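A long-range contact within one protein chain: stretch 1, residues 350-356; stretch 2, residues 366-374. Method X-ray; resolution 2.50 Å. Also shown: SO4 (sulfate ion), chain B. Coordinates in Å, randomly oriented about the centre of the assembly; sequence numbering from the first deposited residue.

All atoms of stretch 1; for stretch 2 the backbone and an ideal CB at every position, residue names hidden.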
# COMPACT_ATOMS: atom_id res chain seq x y z
N GLY A 350 -8.87 11.91 11.79
CA GLY A 350 -8.20 12.16 10.54
C GLY A 350 -7.46 10.93 10.11
O GLY A 350 -7.88 9.81 10.43
N TRP A 351 -6.36 11.15 9.38
CA TRP A 351 -5.55 10.04 8.85
C TRP A 351 -4.87 9.20 9.93
O TRP A 351 -4.25 9.74 10.85
CB TRP A 351 -4.48 10.58 7.89
CG TRP A 351 -4.97 11.23 6.66
CD1 TRP A 351 -4.93 12.56 6.37
CD2 TRP A 351 -5.58 10.59 5.53
NE1 TRP A 351 -5.49 12.79 5.13
CE2 TRP A 351 -5.89 11.61 4.60
CE3 TRP A 351 -5.90 9.27 5.22
CZ2 TRP A 351 -6.50 11.33 3.37
CZ3 TRP A 351 -6.51 9.00 4.00
CH2 TRP A 351 -6.80 10.03 3.09
N GLN A 352 -4.95 7.88 9.79
CA GLN A 352 -4.34 6.95 10.72
C GLN A 352 -3.40 6.08 9.94
O GLN A 352 -3.71 5.67 8.84
CB GLN A 352 -5.40 6.08 11.36
CG GLN A 352 -6.64 6.85 11.69
CD GLN A 352 -6.50 7.63 12.95
OE1 GLN A 352 -6.06 7.10 13.96
NE2 GLN A 352 -6.88 8.88 12.91
N VAL A 353 -2.24 5.80 10.51
CA VAL A 353 -1.26 4.97 9.86
C VAL A 353 -1.52 3.52 10.18
O VAL A 353 -1.64 3.16 11.33
CB VAL A 353 0.18 5.33 10.35
CG1 VAL A 353 1.18 4.27 9.91
CG2 VAL A 353 0.59 6.66 9.80
N LEU A 354 -1.65 2.69 9.14
CA LEU A 354 -1.86 1.24 9.25
C LEU A 354 -0.66 0.59 8.49
O LEU A 354 -0.53 0.72 7.27
CB LEU A 354 -3.16 0.85 8.56
CG LEU A 354 -4.45 0.55 9.32
CD1 LEU A 354 -4.23 0.74 10.76
CD2 LEU A 354 -5.55 1.42 8.86
N ASP A 355 0.24 -0.07 9.21
CA ASP A 355 1.38 -0.69 8.56
C ASP A 355 1.20 -2.20 8.59
O ASP A 355 1.29 -2.82 9.65
CB ASP A 355 2.65 -0.27 9.28
CG ASP A 355 3.89 -0.50 8.45
OD1 ASP A 355 3.80 -1.17 7.40
OD2 ASP A 355 4.97 -0.02 8.85
N PRO A 356 0.92 -2.82 7.42
CA PRO A 356 0.74 -4.28 7.39
C PRO A 356 2.03 -5.10 7.63
O PRO A 356 1.97 -6.28 8.01
CB PRO A 356 0.13 -4.54 5.99
CG PRO A 356 -0.10 -3.15 5.36
CD PRO A 356 0.78 -2.20 6.09
N UNK A 366 3.70 -8.68 14.77
CA UNK A 366 3.00 -7.44 15.09
C UNK A 366 2.85 -6.37 14.02
O UNK A 366 3.80 -5.67 13.71
CB UNK A 366 3.72 -6.80 16.28
N UNK A 367 1.64 -6.23 13.48
CA UNK A 367 1.37 -5.20 12.47
C UNK A 367 1.25 -3.90 13.28
O UNK A 367 1.19 -3.96 14.53
CB UNK A 367 0.11 -5.50 11.65
N UNK A 368 1.22 -2.75 12.59
CA UNK A 368 1.10 -1.44 13.25
C UNK A 368 -0.17 -0.63 12.97
O UNK A 368 -0.69 -0.64 11.85
CB UNK A 368 2.30 -0.58 12.84
N UNK A 369 -0.65 0.08 14.00
CA UNK A 369 -1.82 0.92 13.85
C UNK A 369 -3.17 0.25 14.03
O UNK A 369 -3.23 -0.94 14.26
CB UNK A 369 -1.78 1.56 12.46
N UNK A 370 -4.27 1.00 13.86
CA UNK A 370 -4.32 2.41 13.47
C UNK A 370 -3.77 3.42 14.45
O UNK A 370 -4.23 3.52 15.58
CB UNK A 370 -5.77 2.79 13.18
N UNK A 371 -2.79 4.19 13.97
CA UNK A 371 -2.14 5.23 14.77
C UNK A 371 -2.33 6.64 14.18
O UNK A 371 -1.98 6.89 13.04
CB UNK A 371 -0.65 4.92 14.89
N UNK A 372 -2.85 7.58 14.97
CA UNK A 372 -3.04 8.92 14.44
C UNK A 372 -1.77 9.51 13.89
O UNK A 372 -0.78 9.59 14.59
CB UNK A 372 -3.60 9.84 15.52
N UNK A 373 -1.76 9.92 12.63
CA UNK A 373 -0.58 10.57 12.09
C UNK A 373 -0.29 11.86 12.92
O UNK A 373 0.83 12.37 12.96
CB UNK A 373 -0.78 10.89 10.61
N UNK A 374 -1.32 12.40 13.58
CA UNK A 374 -1.18 13.62 14.40
C UNK A 374 -0.44 13.36 15.68
O UNK A 374 0.21 14.26 16.20
CB UNK A 374 -2.55 14.21 14.73
S SO4 B . -4.38 15.81 3.27
O1 SO4 B . -3.89 15.55 4.54
O2 SO4 B . -5.65 15.20 3.15
O3 SO4 B . -4.60 17.18 3.31
O4 SO4 B . -3.38 15.49 2.28

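Two antiparallel strands meet here, and the backbone of the second already fixes much of its sequence. Position 366 lies before the pairing; its CA-to-CB bond points away from stretch 1, with nothing of it nearby, so stretch 1 sets no rule. It is F366.

At 367 the CB points sideways and an ideal CB sits 3.5 Å from O of D355. A small or slender side chain that leads off from that carbonyl would suit. The residue is C367, its CB 3.6 Å from D355 O.

Position 368 pairs with D355 through two backbone hydrogen bonds, D355 N to O of 368 and N of 368 to D355 O, both 2.9 Å. The N must therefore carry a hydrogen, which excludes proline. The CB lies on the same face as that of D355, so small or slender side chains, polar or not, fit beside it. C368 is found, with its CB 3.7 Å from D355 CB.

Position 369 is the strictest. With phi 86° and psi -178°, a CB would jam against the preceding carbonyl, and the ideal CB falls 2.0 Å from V353 O and 3.1 Å from L354 CD1. Only glycine answers: G369, whose CA approaches V353 O at 3.4 Å.

The peptide leading into 370 is cis, phi is -66°, and the N has no bonding partner in stretch 1; proline is the strong expectation. P370 sets its CB 3.5 Å from L354 CD1.

At 371 the N gives a hydrogen bond to V353 O (3.1 Å) and the O takes one from V353 N (2.8 Å). Proline is again excluded, while many side chains could share the face of V353. The deposited one is C371, chi1 t.

Position 372 pairs with Q352 without hydrogen bonds, and its N lies 3.4 Å from Q352 OE1. With phi at -55° and no hydrogen demanded, proline is welcome. P372 brings its CG 3.5 Å from Q352 OE1 and occupies the N-cap position.

Position 373 opens the helix, its N bonding to W351 O (3.1 Å). The CB looks sideways, 4.5 Å from V353 CG2, inviting a branched or medium apolar side chain. V373 uses CG2 to meet V353 CG2 at 3.6 Å and W351 CB at 4.0 Å.

Position 374 has open space toward stretch 1 and tolerates much. A374 connects through water: its N and W351 O each lie 3.1 Å from the same water O.

Stretch 2 (366-374) FCCGPCPVA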
# COMPACT_ATOMS: atom_id res chain seq x y z
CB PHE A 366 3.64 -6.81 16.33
CG PHE A 366 3.61 -7.70 17.54
CD1 PHE A 366 4.60 -7.59 18.50
CD2 PHE A 366 2.60 -8.63 17.70
CE1 PHE A 366 4.59 -8.40 19.62
CE2 PHE A 366 2.58 -9.44 18.79
CZ PHE A 366 3.57 -9.33 19.76
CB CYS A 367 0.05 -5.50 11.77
SG CYS A 367 -1.46 -5.12 12.76
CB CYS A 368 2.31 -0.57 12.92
SG CYS A 368 3.71 -0.94 14.01
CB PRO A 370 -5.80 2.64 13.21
CG PRO A 370 -6.45 1.71 14.05
CD PRO A 370 -5.62 0.47 14.08
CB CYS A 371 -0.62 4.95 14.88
SG CYS A 371 0.24 6.25 15.78
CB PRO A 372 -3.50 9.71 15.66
CG PRO A 372 -4.21 8.68 16.50
CD PRO A 372 -3.32 7.49 16.37
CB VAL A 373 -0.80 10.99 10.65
CG1 VAL A 373 0.39 11.75 10.14
CG2 VAL A 373 -1.07 9.80 9.81
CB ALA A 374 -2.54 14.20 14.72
O HOH W 1 -4.32 12.22 12.70
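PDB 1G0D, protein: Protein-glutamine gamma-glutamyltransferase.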